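Side-chain contacts in ASCH domain-containing protein (Pyrococcus horikoshii, PDB 2Z0T), which is of unknown function but, as an ASCH-domain member of the PUA clan, probably binds RNA: residues A[3-8]-A[32-37]; A[9-14]-A[71-76]; A[38-43]-A[49-54]; A[61-66]-A[84-89]. All blocks are in the same frame, centred on the assembly; numbering follows the deposited sequence.

Interaction 1 (A[3-8]-A[32-37])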
loop_
_atom_site.group_PDB
_atom_site.type_symbol
_atom_site.label_atom_id
_atom_site.label_comp_id
_atom_site.label_asym_id
_atom_site.label_seq_id
_atom_site.Cartn_x
_atom_site.Cartn_y
_atom_site.Cartn_z
ATOM N N TRP A 3 12.870 -2.310 4.763
ATOM C CA TRP A 3 11.785 -2.382 5.733
ATOM C C TRP A 3 11.010 -3.684 5.626
ATOM O O TRP A 3 10.839 -4.225 4.540
ATOM C CB TRP A 3 10.826 -1.215 5.529
ATOM C CG TRP A 3 11.523 0.097 5.445
ATOM C CD1 TRP A 3 11.775 0.822 4.318
ATOM C CD2 TRP A 3 12.097 0.827 6.533
ATOM N NE1 TRP A 3 12.474 1.963 4.636
ATOM C CE2 TRP A 3 12.685 1.990 5.989
ATOM C CE3 TRP A 3 12.174 0.611 7.917
ATOM C CZ2 TRP A 3 13.343 2.938 6.782
ATOM C CZ3 TRP A 3 12.829 1.552 8.705
ATOM C CH2 TRP A 3 13.404 2.702 8.133
ATOM N N GLU A 4 10.538 -4.176 6.763
ATOM C CA GLU A 4 9.767 -5.411 6.791
ATOM C C GLU A 4 8.329 -5.127 7.183
ATOM O O GLU A 4 8.072 -4.367 8.114
ATOM C CB GLU A 4 10.352 -6.391 7.809
ATOM C CG GLU A 4 11.748 -6.876 7.512
ATOM C CD GLU A 4 12.269 -7.789 8.605
ATOM O OE1 GLU A 4 11.593 -8.796 8.905
ATOM O OE2 GLU A 4 13.348 -7.499 9.162
ATOM N N MET A 5 7.389 -5.725 6.464
ATOM C CA MET A 5 5.985 -5.569 6.798
ATOM C C MET A 5 5.167 -6.714 6.224
ATOM O O MET A 5 5.549 -7.341 5.232
ATOM C CB MET A 5 5.441 -4.192 6.354
ATOM C CG MET A 5 5.628 -3.791 4.904
ATOM S SD MET A 5 5.083 -2.054 4.620
ATOM C CE MET A 5 6.606 -1.162 4.831
ATOM N N GLY A 6 4.059 -7.013 6.889
ATOM C CA GLY A 6 3.209 -8.100 6.449
ATOM C C GLY A 6 2.396 -7.742 5.224
ATOM O O GLY A 6 2.177 -6.566 4.929
ATOM N N LEU A 7 1.959 -8.763 4.503
ATOM C CA LEU A 7 1.150 -8.569 3.310
ATOM C C LEU A 7 0.332 -9.823 3.049
ATOM O O LEU A 7 0.868 -10.932 3.044
ATOM C CB LEU A 7 2.040 -8.274 2.103
ATOM C CG LEU A 7 1.295 -7.909 0.817
ATOM C CD1 LEU A 7 0.595 -6.560 0.996
ATOM C CD2 LEU A 7 2.277 -7.851 -0.346
ATOM N N GLN A 8 -0.969 -9.649 2.839
ATOM C CA GLN A 8 -1.844 -10.781 2.571
ATOM C C GLN A 8 -1.443 -11.486 1.281
ATOM O O GLN A 8 -0.990 -10.858 0.325
ATOM C CB GLN A 8 -3.303 -10.324 2.497
ATOM C CG GLN A 8 -3.872 -9.930 3.849
ATOM C CD GLN A 8 -5.365 -9.662 3.810
ATOM O OE1 GLN A 8 -6.001 -9.494 4.851
ATOM N NE2 GLN A 8 -5.933 -9.615 2.608
ATOM N N ARG A 32 6.486 6.478 8.045
ATOM C CA ARG A 32 7.040 7.826 7.910
ATOM C C ARG A 32 8.556 7.904 7.763
ATOM O O ARG A 32 9.131 8.990 7.773
ATOM C CB ARG A 32 6.587 8.689 9.093
ATOM C CG ARG A 32 5.095 8.982 9.058
ATOM C CD ARG A 32 4.604 9.760 10.262
ATOM N NE ARG A 32 3.194 10.105 10.105
ATOM C CZ ARG A 32 2.522 10.920 10.911
ATOM N NH1 ARG A 32 3.129 11.484 11.948
ATOM N NH2 ARG A 32 1.245 11.183 10.669
ATOM N N GLN A 33 9.209 6.761 7.611
ATOM C CA GLN A 33 10.656 6.763 7.465
ATOM C C GLN A 33 11.084 6.122 6.157
ATOM O O GLN A 33 12.268 5.873 5.934
ATOM C CB GLN A 33 11.298 6.046 8.652
ATOM C CG GLN A 33 10.769 4.656 8.916
ATOM C CD GLN A 33 11.153 4.147 10.296
ATOM O OE1 GLN A 33 12.323 4.176 10.678
ATOM N NE2 GLN A 33 10.167 3.673 11.046
ATOM N N ILE A 34 10.110 5.877 5.289
ATOM C CA ILE A 34 10.363 5.251 3.995
ATOM C C ILE A 34 10.521 6.288 2.888
ATOM O O ILE A 34 9.791 7.277 2.842
ATOM C CB ILE A 34 9.206 4.301 3.622
ATOM C CG1 ILE A 34 9.032 3.249 4.721
ATOM C CG2 ILE A 34 9.475 3.649 2.268
ATOM C CD1 ILE A 34 7.892 2.271 4.456
ATOM N N LYS A 35 11.480 6.062 1.996
ATOM C CA LYS A 35 11.706 6.983 0.892
ATOM C C LYS A 35 12.080 6.210 -0.367
ATOM O O LYS A 35 12.535 5.068 -0.284
ATOM C CB LYS A 35 12.820 7.973 1.246
ATOM C CG LYS A 35 14.184 7.336 1.501
ATOM C CD LYS A 35 15.197 8.390 1.927
ATOM C CE LYS A 35 16.561 7.780 2.196
ATOM N NZ LYS A 35 16.500 6.758 3.276
ATOM N N PRO A 36 11.872 6.814 -1.550
ATOM C CA PRO A 36 12.215 6.131 -2.797
ATOM C C PRO A 36 13.668 5.666 -2.724
ATOM O O PRO A 36 14.539 6.401 -2.252
ATOM C CB PRO A 36 11.989 7.214 -3.853
ATOM C CG PRO A 36 10.835 7.971 -3.289
ATOM C CD PRO A 36 11.230 8.112 -1.825
ATOM N N GLY A 37 13.921 4.443 -3.173
ATOM C CA GLY A 37 15.268 3.902 -3.120
ATOM C C GLY A 37 15.349 2.810 -2.067
ATOM O O GLY A 37 16.232 1.951 -2.114
#
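The indole of Trp3 is overlapped on one face by two consecutive residues of the loop 32-37, Ile34 on its five-membered ring and Gln33 on its six-membered ring. Ile34 CG1 sits 3.8 Å from the centroid of the former and 18° off the normal, a CH-pi contact. Gln33 CG makes a second one, further off the normal. That CG stands between its backbone N and carbonyl carbon (chi1 53°), which lays the chain across the indole; beyond it the extended chain carries OE1 to 3.1 Å from Trp3 CH2, the amide plane turned 51° from the indole. Lys30 O takes the amide NE2. The indole NE1 is hydrogen-bonded to Asp38 OD2, which fixes the rotation of the ring. Ile34 has a second apolar partner, for its CD1 meets Met5 CE tip to tip at 3.7 Å. A leucine in place of Trp3 would probably leave Asp38 OD2 without its indole donor and Gln33 without the flat surface on which its chain lies. Strand 2-5, at one border of the mixed sheet, thus packs against the loop between strands 22-26 and 39-42, while Ile34 also touches Val51 and Ile54 of strand 47-57 and Met5 packs on Ile40 and Phe42.

Interaction 2 (A[9-14]-A[71-76])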
loop_
_atom_site.group_PDB
_atom_site.type_symbol
_atom_site.label_atom_id
_atom_site.label_comp_id
_atom_site.label_asym_id
_atom_site.label_seq_id
_atom_site.Cartn_x
_atom_site.Cartn_y
_atom_site.Cartn_z
ATOM N N GLU A 9 -1.618 -12.802 1.265
ATOM C CA GLU A 9 -1.253 -13.616 0.117
ATOM C C GLU A 9 -1.781 -13.135 -1.230
ATOM O O GLU A 9 -1.034 -13.100 -2.209
ATOM C CB GLU A 9 -1.702 -15.060 0.346
ATOM C CG GLU A 9 -1.334 -16.011 -0.779
ATOM C CD GLU A 9 -1.759 -17.440 -0.497
ATOM O OE1 GLU A 9 -1.317 -18.001 0.530
ATOM O OE2 GLU A 9 -2.535 -18.002 -1.299
ATOM N N GLU A 10 -3.058 -12.765 -1.288
ATOM C CA GLU A 10 -3.644 -12.329 -2.551
ATOM C C GLU A 10 -2.921 -11.140 -3.162
ATOM O O GLU A 10 -2.877 -11.000 -4.384
ATOM C CB GLU A 10 -5.139 -12.002 -2.389
ATOM C CG GLU A 10 -5.455 -10.710 -1.650
ATOM C CD GLU A 10 -6.894 -10.253 -1.871
ATOM O OE1 GLU A 10 -7.265 -9.982 -3.034
ATOM O OE2 GLU A 10 -7.656 -10.165 -0.885
ATOM N N TYR A 11 -2.345 -10.288 -2.321
ATOM C CA TYR A 11 -1.633 -9.118 -2.821
ATOM C C TYR A 11 -0.230 -9.461 -3.298
ATOM O O TYR A 11 0.298 -8.816 -4.202
ATOM C CB TYR A 11 -1.582 -8.033 -1.745
ATOM C CG TYR A 11 -2.954 -7.548 -1.360
ATOM C CD1 TYR A 11 -3.856 -7.113 -2.335
ATOM C CD2 TYR A 11 -3.371 -7.550 -0.030
ATOM C CE1 TYR A 11 -5.139 -6.695 -1.993
ATOM C CE2 TYR A 11 -4.653 -7.133 0.323
ATOM C CZ TYR A 11 -5.531 -6.709 -0.665
ATOM O OH TYR A 11 -6.802 -6.311 -0.320
ATOM N N ILE A 12 0.371 -10.482 -2.698
ATOM C CA ILE A 12 1.707 -10.897 -3.099
ATOM C C ILE A 12 1.691 -11.285 -4.575
ATOM O O ILE A 12 2.566 -10.884 -5.343
ATOM C CB ILE A 12 2.201 -12.100 -2.254
ATOM C CG1 ILE A 12 2.374 -11.665 -0.797
ATOM C CG2 ILE A 12 3.520 -12.632 -2.812
ATOM C CD1 ILE A 12 2.834 -12.769 0.137
ATOM N N GLU A 13 0.677 -12.051 -4.969
ATOM C CA GLU A 13 0.549 -12.495 -6.348
ATOM C C GLU A 13 0.280 -11.344 -7.318
ATOM O O GLU A 13 0.877 -11.282 -8.394
ATOM C CB GLU A 13 -0.569 -13.534 -6.464
ATOM C CG GLU A 13 -0.748 -14.083 -7.870
ATOM C CD GLU A 13 -1.868 -15.097 -7.967
ATOM O OE1 GLU A 13 -3.011 -14.760 -7.586
ATOM O OE2 GLU A 13 -1.607 -16.230 -8.426
ATOM N N LEU A 14 -0.616 -10.439 -6.933
ATOM C CA LEU A 14 -0.970 -9.297 -7.777
ATOM C C LEU A 14 0.211 -8.370 -8.033
ATOM O O LEU A 14 0.332 -7.791 -9.113
ATOM C CB LEU A 14 -2.123 -8.516 -7.143
ATOM C CG LEU A 14 -3.472 -9.240 -7.175
ATOM C CD1 LEU A 14 -4.468 -8.532 -6.280
ATOM C CD2 LEU A 14 -3.977 -9.297 -8.612
ATOM N N ASN A 71 -5.041 -0.079 -9.662
ATOM C CA ASN A 71 -3.605 -0.168 -9.422
ATOM C C ASN A 71 -3.272 -0.457 -7.962
ATOM O O ASN A 71 -2.140 -0.826 -7.638
ATOM C CB ASN A 71 -2.923 1.135 -9.842
ATOM C CG ASN A 71 -3.153 1.464 -11.298
ATOM O OD1 ASN A 71 -2.857 0.658 -12.178
ATOM N ND2 ASN A 71 -3.684 2.653 -11.563
ATOM N N VAL A 72 -4.259 -0.296 -7.087
ATOM C CA VAL A 72 -4.047 -0.518 -5.661
ATOM C C VAL A 72 -4.707 -1.805 -5.173
ATOM O O VAL A 72 -4.081 -2.616 -4.486
ATOM C CB VAL A 72 -4.592 0.663 -4.840
ATOM C CG1 VAL A 72 -4.155 0.529 -3.388
ATOM C CG2 VAL A 72 -4.096 1.984 -5.432
ATOM N N LEU A 73 -5.972 -1.984 -5.536
ATOM C CA LEU A 73 -6.738 -3.162 -5.148
ATOM C C LEU A 73 -7.376 -3.770 -6.395
ATOM O O LEU A 73 -8.570 -3.600 -6.639
ATOM C CB LEU A 73 -7.828 -2.767 -4.147
ATOM C CG LEU A 73 -7.353 -2.031 -2.892
ATOM C CD1 LEU A 73 -8.555 -1.571 -2.095
ATOM C CD2 LEU A 73 -6.458 -2.943 -2.054
ATOM N N PRO A 74 -6.579 -4.479 -7.207
ATOM C CA PRO A 74 -7.073 -5.107 -8.434
ATOM C C PRO A 74 -8.334 -5.935 -8.204
ATOM O O PRO A 74 -8.391 -6.749 -7.286
ATOM C CB PRO A 74 -5.891 -5.965 -8.875
ATOM C CG PRO A 74 -4.714 -5.166 -8.408
ATOM C CD PRO A 74 -5.141 -4.751 -7.022
ATOM N N GLY A 75 -9.347 -5.713 -9.035
ATOM C CA GLY A 75 -10.581 -6.467 -8.900
ATOM C C GLY A 75 -11.701 -5.736 -8.182
ATOM O O GLY A 75 -12.876 -5.993 -8.446
ATOM N N VAL A 76 -11.350 -4.836 -7.269
ATOM C CA VAL A 76 -12.360 -4.081 -6.533
ATOM C C VAL A 76 -13.007 -3.071 -7.479
ATOM O O VAL A 76 -12.335 -2.212 -8.047
ATOM C CB VAL A 76 -11.736 -3.364 -5.320
ATOM C CG1 VAL A 76 -12.812 -2.641 -4.530
ATOM C CG2 VAL A 76 -11.033 -4.383 -4.434
#
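Helix segment 9-14 comes alongside the chain that leaves helix 69-72, Leu14 and Pro74 being 7.4 Å apart at their CA atoms and Tyr11 and Leu73 8.2 Å, just where a type II beta turn runs from Leu73 to Val76. Leu14 meets Pro74 end on, and both methyl groups of the leucine are used: CD1 spans CB, CG and CD of the proline, 3.9 Å from Pro74 CD, while CD2 touches at Pro74 CB, also at 3.9 Å. One helical turn earlier, Tyr11 crosses Leu73 obliquely. Leu73 CD2 lies 4.0 Å from Tyr11 CE1 and 3.8 Å from the phenolic OH, touching the far end of the ring. The tyrosine CG is anti to its carbonyl carbon (chi1 -62°), which sends the ring out from the helix toward the leucine. Over the centre of one face of that ring lies Glu10 CG, 3.8 Å above the plane, and Lys20 makes a cation-pi contact with the same ring. Val85 of helix 79-87 packs on Tyr11 as well, and Tyr86 on Leu73. No hydrogen bond or salt bridge spans the two segments, so the join between the first helix and the turn after helix 69-72 rests on van der Waals contact and probably on the hydrophobic effect, the more so at Tyr11 and Leu73, which are buried.

Interaction 3 (A[38-43]-A[49-54])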
loop_
_atom_site.group_PDB
_atom_site.type_symbol
_atom_site.label_atom_id
_atom_site.label_comp_id
_atom_site.label_asym_id
_atom_site.label_seq_id
_atom_site.Cartn_x
_atom_site.Cartn_y
_atom_site.Cartn_z
ATOM N N ASP A 38 14.430 2.847 -1.106
ATOM C CA ASP A 38 14.389 1.842 -0.046
ATOM C C ASP A 38 13.821 0.539 -0.587
ATOM O O ASP A 38 13.257 0.499 -1.677
ATOM C CB ASP A 38 13.499 2.297 1.116
ATOM C CG ASP A 38 14.112 3.409 1.931
ATOM O OD1 ASP A 38 15.299 3.731 1.715
ATOM O OD2 ASP A 38 13.398 3.958 2.799
ATOM N N ILE A 39 13.962 -0.517 0.201
ATOM C CA ILE A 39 13.460 -1.831 -0.159
ATOM C C ILE A 39 12.467 -2.305 0.897
ATOM O O ILE A 39 12.652 -2.054 2.090
ATOM C CB ILE A 39 14.605 -2.871 -0.236
ATOM C CG1 ILE A 39 15.571 -2.502 -1.363
ATOM C CG2 ILE A 39 14.033 -4.272 -0.432
ATOM C CD1 ILE A 39 14.914 -2.405 -2.725
ATOM N N ILE A 40 11.407 -2.974 0.458
ATOM C CA ILE A 40 10.433 -3.513 1.397
ATOM C C ILE A 40 10.391 -5.029 1.264
ATOM O O ILE A 40 10.262 -5.563 0.163
ATOM C CB ILE A 40 9.013 -2.947 1.165
ATOM C CG1 ILE A 40 8.990 -1.449 1.485
ATOM C CG2 ILE A 40 8.008 -3.678 2.059
ATOM C CD1 ILE A 40 7.657 -0.782 1.196
ATOM N N ILE A 41 10.535 -5.716 2.393
ATOM C CA ILE A 41 10.484 -7.173 2.423
ATOM C C ILE A 41 9.100 -7.518 2.958
ATOM O O ILE A 41 8.792 -7.244 4.120
ATOM C CB ILE A 41 11.552 -7.760 3.376
ATOM C CG1 ILE A 41 12.942 -7.263 2.977
ATOM C CG2 ILE A 41 11.500 -9.285 3.339
ATOM C CD1 ILE A 41 13.361 -7.650 1.574
ATOM N N PHE A 42 8.266 -8.104 2.107
ATOM C CA PHE A 42 6.900 -8.459 2.488
ATOM C C PHE A 42 6.730 -9.886 2.999
ATOM O O PHE A 42 7.327 -10.825 2.476
ATOM C CB PHE A 42 5.944 -8.281 1.298
ATOM C CG PHE A 42 5.583 -6.854 0.995
ATOM C CD1 PHE A 42 4.950 -6.062 1.946
ATOM C CD2 PHE A 42 5.825 -6.320 -0.270
ATOM C CE1 PHE A 42 4.558 -4.755 1.642
ATOM C CE2 PHE A 42 5.437 -5.014 -0.584
ATOM C CZ PHE A 42 4.801 -4.234 0.375
ATOM N N GLU A 43 5.899 -10.021 4.027
ATOM C CA GLU A 43 5.547 -11.307 4.620
ATOM C C GLU A 43 6.693 -12.301 4.784
ATOM O O GLU A 43 6.673 -13.389 4.203
ATOM C CB GLU A 43 4.427 -11.936 3.787
ATOM C CG GLU A 43 3.609 -13.004 4.493
ATOM C CD GLU A 43 2.913 -12.492 5.741
ATOM O OE1 GLU A 43 2.596 -11.283 5.807
ATOM O OE2 GLU A 43 2.666 -13.309 6.656
ATOM N N VAL A 49 10.340 -5.775 -2.793
ATOM C CA VAL A 49 10.049 -4.736 -3.771
ATOM C C VAL A 49 10.904 -3.504 -3.548
ATOM O O VAL A 49 11.403 -3.270 -2.448
ATOM C CB VAL A 49 8.561 -4.297 -3.718
ATOM C CG1 VAL A 49 7.652 -5.487 -3.997
ATOM C CG2 VAL A 49 8.246 -3.681 -2.356
ATOM N N LYS A 50 11.076 -2.729 -4.612
ATOM C CA LYS A 50 11.830 -1.485 -4.550
ATOM C C LYS A 50 10.799 -0.368 -4.436
ATOM O O LYS A 50 9.757 -0.423 -5.090
ATOM C CB LYS A 50 12.650 -1.292 -5.829
ATOM C CG LYS A 50 13.229 0.109 -5.992
ATOM C CD LYS A 50 14.321 0.426 -4.971
ATOM C CE LYS A 50 15.617 -0.299 -5.305
ATOM N NZ LYS A 50 16.748 0.172 -4.458
ATOM N N VAL A 51 11.074 0.622 -3.591
ATOM C CA VAL A 51 10.167 1.758 -3.422
ATOM C C VAL A 51 10.526 2.786 -4.487
ATOM O O VAL A 51 11.651 3.292 -4.515
ATOM C CB VAL A 51 10.322 2.406 -2.030
ATOM C CG1 VAL A 51 9.418 3.640 -1.920
ATOM C CG2 VAL A 51 9.967 1.400 -0.946
ATOM N N LYS A 52 9.570 3.084 -5.363
ATOM C CA LYS A 52 9.791 4.034 -6.448
ATOM C C LYS A 52 9.170 5.402 -6.188
ATOM O O LYS A 52 9.569 6.390 -6.804
ATOM C CB LYS A 52 9.227 3.473 -7.757
ATOM C CG LYS A 52 9.635 2.034 -8.062
ATOM C CD LYS A 52 11.135 1.870 -8.205
ATOM C CE LYS A 52 11.669 2.594 -9.425
ATOM N NZ LYS A 52 13.121 2.313 -9.633
ATOM N N GLY A 53 8.193 5.458 -5.284
ATOM C CA GLY A 53 7.544 6.724 -4.988
ATOM C C GLY A 53 6.731 6.699 -3.708
ATOM O O GLY A 53 6.315 5.632 -3.251
ATOM N N ILE A 54 6.513 7.879 -3.134
ATOM C CA ILE A 54 5.747 8.033 -1.899
ATOM C C ILE A 54 4.793 9.219 -2.046
ATOM O O ILE A 54 5.233 10.349 -2.267
ATOM C CB ILE A 54 6.683 8.300 -0.678
ATOM C CG1 ILE A 54 7.549 7.070 -0.383
ATOM C CG2 ILE A 54 5.857 8.687 0.546
ATOM C CD1 ILE A 54 6.778 5.885 0.172
#
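Val49 O is gripped from the neighbouring strand by the amide of Ile40, at 2.9 Å from N and nearly straight (168° at the hydrogen), and is approached by Ile39 CA in a CA-H...O contact of 3.4 Å. Val49 N returns a bond to Ile40 O, making this an antiparallel hydrogen-bonded pair; Val51 N, bound to Asp38 O, lies beyond the non-hydrogen-bonded pair of Ile39 and Lys50. On one face of the sheet Val49 CG2, which stands between its backbone N and carbonyl carbon, reaches both Ile40 CB at 3.7 Å and Phe42 CE2 at 3.6 Å. Val51 CG2 meets Ile40 CD1 next to it, and Ile40 CG2 lies 3.6 Å above the centre of the Phe42 ring. On the face of Ile39, the Lys50 chain bends at chi2 and chi3 and passes slantwise over the isoleucine, its CE tightly packed on Ile39 CD1 (3.4 Å), while its NZ is hydrogen-bonded to Gly37 O. The hairpin supplies the second and third strands of the mixed sheet: strand 39-42 runs parallel to strand 2-5, Ile39 and Ile41 both bonding to the backbone of Trp3, and strand 47-57 continues antiparallel to strand 100-107, where Ile105 touches Val49 and a classic beta bulge at Lys52 and Gly53 faces Glu104.

Interaction 4 (A[61-66]-A[84-89])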
loop_
_atom_site.group_PDB
_atom_site.type_symbol
_atom_site.label_atom_id
_atom_site.label_comp_id
_atom_site.label_asym_id
_atom_site.label_seq_id
_atom_site.Cartn_x
_atom_site.Cartn_y
_atom_site.Cartn_z
ATOM N N LYS A 61 -9.952 6.903 0.789
ATOM C CA LYS A 61 -10.830 7.274 -0.314
ATOM C C LYS A 61 -10.075 8.147 -1.322
ATOM O O LYS A 61 -10.061 7.855 -2.517
ATOM C CB LYS A 61 -12.049 8.029 0.226
ATOM C CG LYS A 61 -13.009 8.553 -0.838
ATOM C CD LYS A 61 -14.215 9.217 -0.187
ATOM C CE LYS A 61 -15.150 9.841 -1.215
ATOM N NZ LYS A 61 -14.524 11.001 -1.914
ATOM N N GLU A 62 -9.444 9.209 -0.835
ATOM C CA GLU A 62 -8.696 10.113 -1.706
ATOM C C GLU A 62 -7.505 9.427 -2.364
ATOM O O GLU A 62 -7.221 9.655 -3.539
ATOM C CB GLU A 62 -8.227 11.339 -0.921
ATOM C CG GLU A 62 -9.372 12.257 -0.529
ATOM C CD GLU A 62 -8.901 13.514 0.165
ATOM O OE1 GLU A 62 -8.106 14.265 -0.440
ATOM O OE2 GLU A 62 -9.329 13.753 1.313
ATOM N N MET A 63 -6.811 8.584 -1.605
ATOM C CA MET A 63 -5.670 7.858 -2.143
ATOM C C MET A 63 -6.127 6.974 -3.305
ATOM O O MET A 63 -5.510 6.967 -4.368
ATOM C CB MET A 63 -5.022 7.005 -1.043
ATOM C CG MET A 63 -3.769 6.243 -1.475
ATOM S SD MET A 63 -4.126 4.620 -2.189
ATOM C CE MET A 63 -4.605 3.736 -0.703
ATOM N N LEU A 64 -7.224 6.243 -3.111
ATOM C CA LEU A 64 -7.736 5.366 -4.158
ATOM C C LEU A 64 -8.191 6.119 -5.408
ATOM O O LEU A 64 -7.947 5.673 -6.527
ATOM C CB LEU A 64 -8.890 4.510 -3.617
ATOM C CG LEU A 64 -8.494 3.450 -2.581
ATOM C CD1 LEU A 64 -9.736 2.741 -2.061
ATOM C CD2 LEU A 64 -7.535 2.449 -3.209
ATOM N N GLU A 65 -8.844 7.262 -5.219
ATOM C CA GLU A 65 -9.324 8.049 -6.351
ATOM C C GLU A 65 -8.173 8.604 -7.192
ATOM O O GLU A 65 -8.246 8.630 -8.421
ATOM C CB GLU A 65 -10.211 9.196 -5.849
ATOM C CG GLU A 65 -11.335 8.719 -4.935
ATOM C CD GLU A 65 -12.290 9.823 -4.522
ATOM O OE1 GLU A 65 -11.823 10.905 -4.105
ATOM O OE2 GLU A 65 -13.516 9.596 -4.603
ATOM N N LYS A 66 -7.105 9.023 -6.523
ATOM C CA LYS A 66 -5.940 9.592 -7.193
ATOM C C LYS A 66 -5.031 8.532 -7.819
ATOM O O LYS A 66 -4.546 8.697 -8.940
ATOM C CB LYS A 66 -5.139 10.431 -6.192
ATOM C CG LYS A 66 -3.956 11.189 -6.780
ATOM C CD LYS A 66 -4.406 12.280 -7.732
ATOM C CE LYS A 66 -3.242 13.169 -8.135
ATOM N NZ LYS A 66 -2.706 13.933 -6.976
ATOM N N LYS A 84 -13.689 -0.185 2.314
ATOM C CA LYS A 84 -14.068 -1.287 3.199
ATOM C C LYS A 84 -12.894 -2.236 3.408
ATOM O O LYS A 84 -12.673 -2.732 4.512
ATOM C CB LYS A 84 -15.250 -2.070 2.621
ATOM C CG LYS A 84 -16.614 -1.540 3.022
ATOM C CD LYS A 84 -17.711 -2.522 2.633
ATOM C CE LYS A 84 -19.055 -2.119 3.218
ATOM N NZ LYS A 84 -20.123 -3.091 2.851
ATOM N N VAL A 85 -12.149 -2.492 2.337
ATOM C CA VAL A 85 -10.990 -3.372 2.418
ATOM C C VAL A 85 -10.030 -2.859 3.485
ATOM O O VAL A 85 -9.583 -3.615 4.349
ATOM C CB VAL A 85 -10.243 -3.446 1.065
ATOM C CG1 VAL A 85 -8.984 -4.299 1.207
ATOM C CG2 VAL A 85 -11.155 -4.031 -0.004
ATOM N N TYR A 86 -9.720 -1.565 3.428
ATOM C CA TYR A 86 -8.806 -0.964 4.392
ATOM C C TYR A 86 -9.373 -0.896 5.803
ATOM O O TYR A 86 -8.628 -0.993 6.778
ATOM C CB TYR A 86 -8.402 0.445 3.933
ATOM C CG TYR A 86 -7.441 0.438 2.770
ATOM C CD1 TYR A 86 -6.169 -0.122 2.897
ATOM C CD2 TYR A 86 -7.807 0.967 1.535
ATOM C CE1 TYR A 86 -5.286 -0.155 1.822
ATOM C CE2 TYR A 86 -6.933 0.939 0.454
ATOM C CZ TYR A 86 -5.677 0.377 0.603
ATOM O OH TYR A 86 -4.822 0.337 -0.468
ATOM N N ARG A 87 -10.689 -0.743 5.918
ATOM C CA ARG A 87 -11.313 -0.651 7.231
ATOM C C ARG A 87 -11.143 -1.938 8.032
ATOM O O ARG A 87 -11.223 -1.930 9.259
ATOM C CB ARG A 87 -12.798 -0.308 7.100
ATOM C CG ARG A 87 -13.400 0.220 8.396
ATOM C CD ARG A 87 -12.661 1.474 8.850
ATOM N NE ARG A 87 -12.870 2.580 7.923
ATOM C CZ ARG A 87 -11.991 3.550 7.697
ATOM N NH1 ARG A 87 -10.824 3.558 8.326
ATOM N NH2 ARG A 87 -12.284 4.519 6.840
ATOM N N GLN A 88 -10.901 -3.043 7.338
ATOM C CA GLN A 88 -10.706 -4.316 8.017
ATOM C C GLN A 88 -9.354 -4.308 8.723
ATOM O O GLN A 88 -9.145 -5.029 9.700
ATOM C CB GLN A 88 -10.764 -5.467 7.009
ATOM C CG GLN A 88 -12.031 -5.478 6.168
ATOM C CD GLN A 88 -13.290 -5.377 7.011
ATOM O OE1 GLN A 88 -13.533 -6.210 7.888
ATOM N NE2 GLN A 88 -14.097 -4.352 6.752
ATOM N N PHE A 89 -8.443 -3.474 8.227
ATOM C CA PHE A 89 -7.100 -3.361 8.791
ATOM C C PHE A 89 -6.910 -2.119 9.654
ATOM O O PHE A 89 -6.262 -2.173 10.699
ATOM C CB PHE A 89 -6.048 -3.283 7.678
ATOM C CG PHE A 89 -6.042 -4.455 6.747
ATOM C CD1 PHE A 89 -5.698 -5.724 7.200
ATOM C CD2 PHE A 89 -6.336 -4.280 5.398
ATOM C CE1 PHE A 89 -5.645 -6.802 6.321
ATOM C CE2 PHE A 89 -6.287 -5.350 4.512
ATOM C CZ PHE A 89 -5.940 -6.614 4.974
#
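The phenol ring of Tyr86 has Leu64 CD2 at its edge, near the ring plane and 4.0 Å from CE2, while Met63 CE approaches obliquely; the ring of Phe60 is also stacked with it. The methionine methyl lies 3.8 Å from Tyr86 CZ and 3.4 Å from the hydroxyl oxygen, the two side chains crossing at about a right angle. Met63 gets there by a folded chain: CG is anti to the backbone N (chi1 -177°), then bends at chi2 and chi3 swing CE round to the phenol. Leu64 also touches Val72 and Ile79, so helices 60-67, 69-72 and 79-87 converge here. Replacing Tyr86 by an alanine would probably open a gap between the helices and strip Met63 CE and Leu64 CD2 of the surface they pack against. All three side chains are buried and no hydrogen bond joins the two segments, which implies that helices 60-67 and 79-87 are held at this point by dispersion and the hydrophobic effect, with a methyl group beside the hydroxyl oxygen.

From the N terminus, strand 2-5 opens interaction 1, which closes on the loop 32-37 before strand 39-42. Helix 9-16, the next element in the chain, opens interaction 2 before interaction 1 has closed, so the two cross, touching through Leu7 and Ile12. Interaction 2 closes only at 71-76, and the short hairpin loop of interaction 3 is nested inside it. Interactions 1 and 3 follow in series and share the sheet, their centres about 5 Å apart. Interaction 4 opens at 61-66 within interaction 2 and closes at 84-89 beyond it, crossing it; the two touch where Val72 and Leu73 meet Tyr86. Sheet border, hairpin, first helix and later helices are thereby tied together.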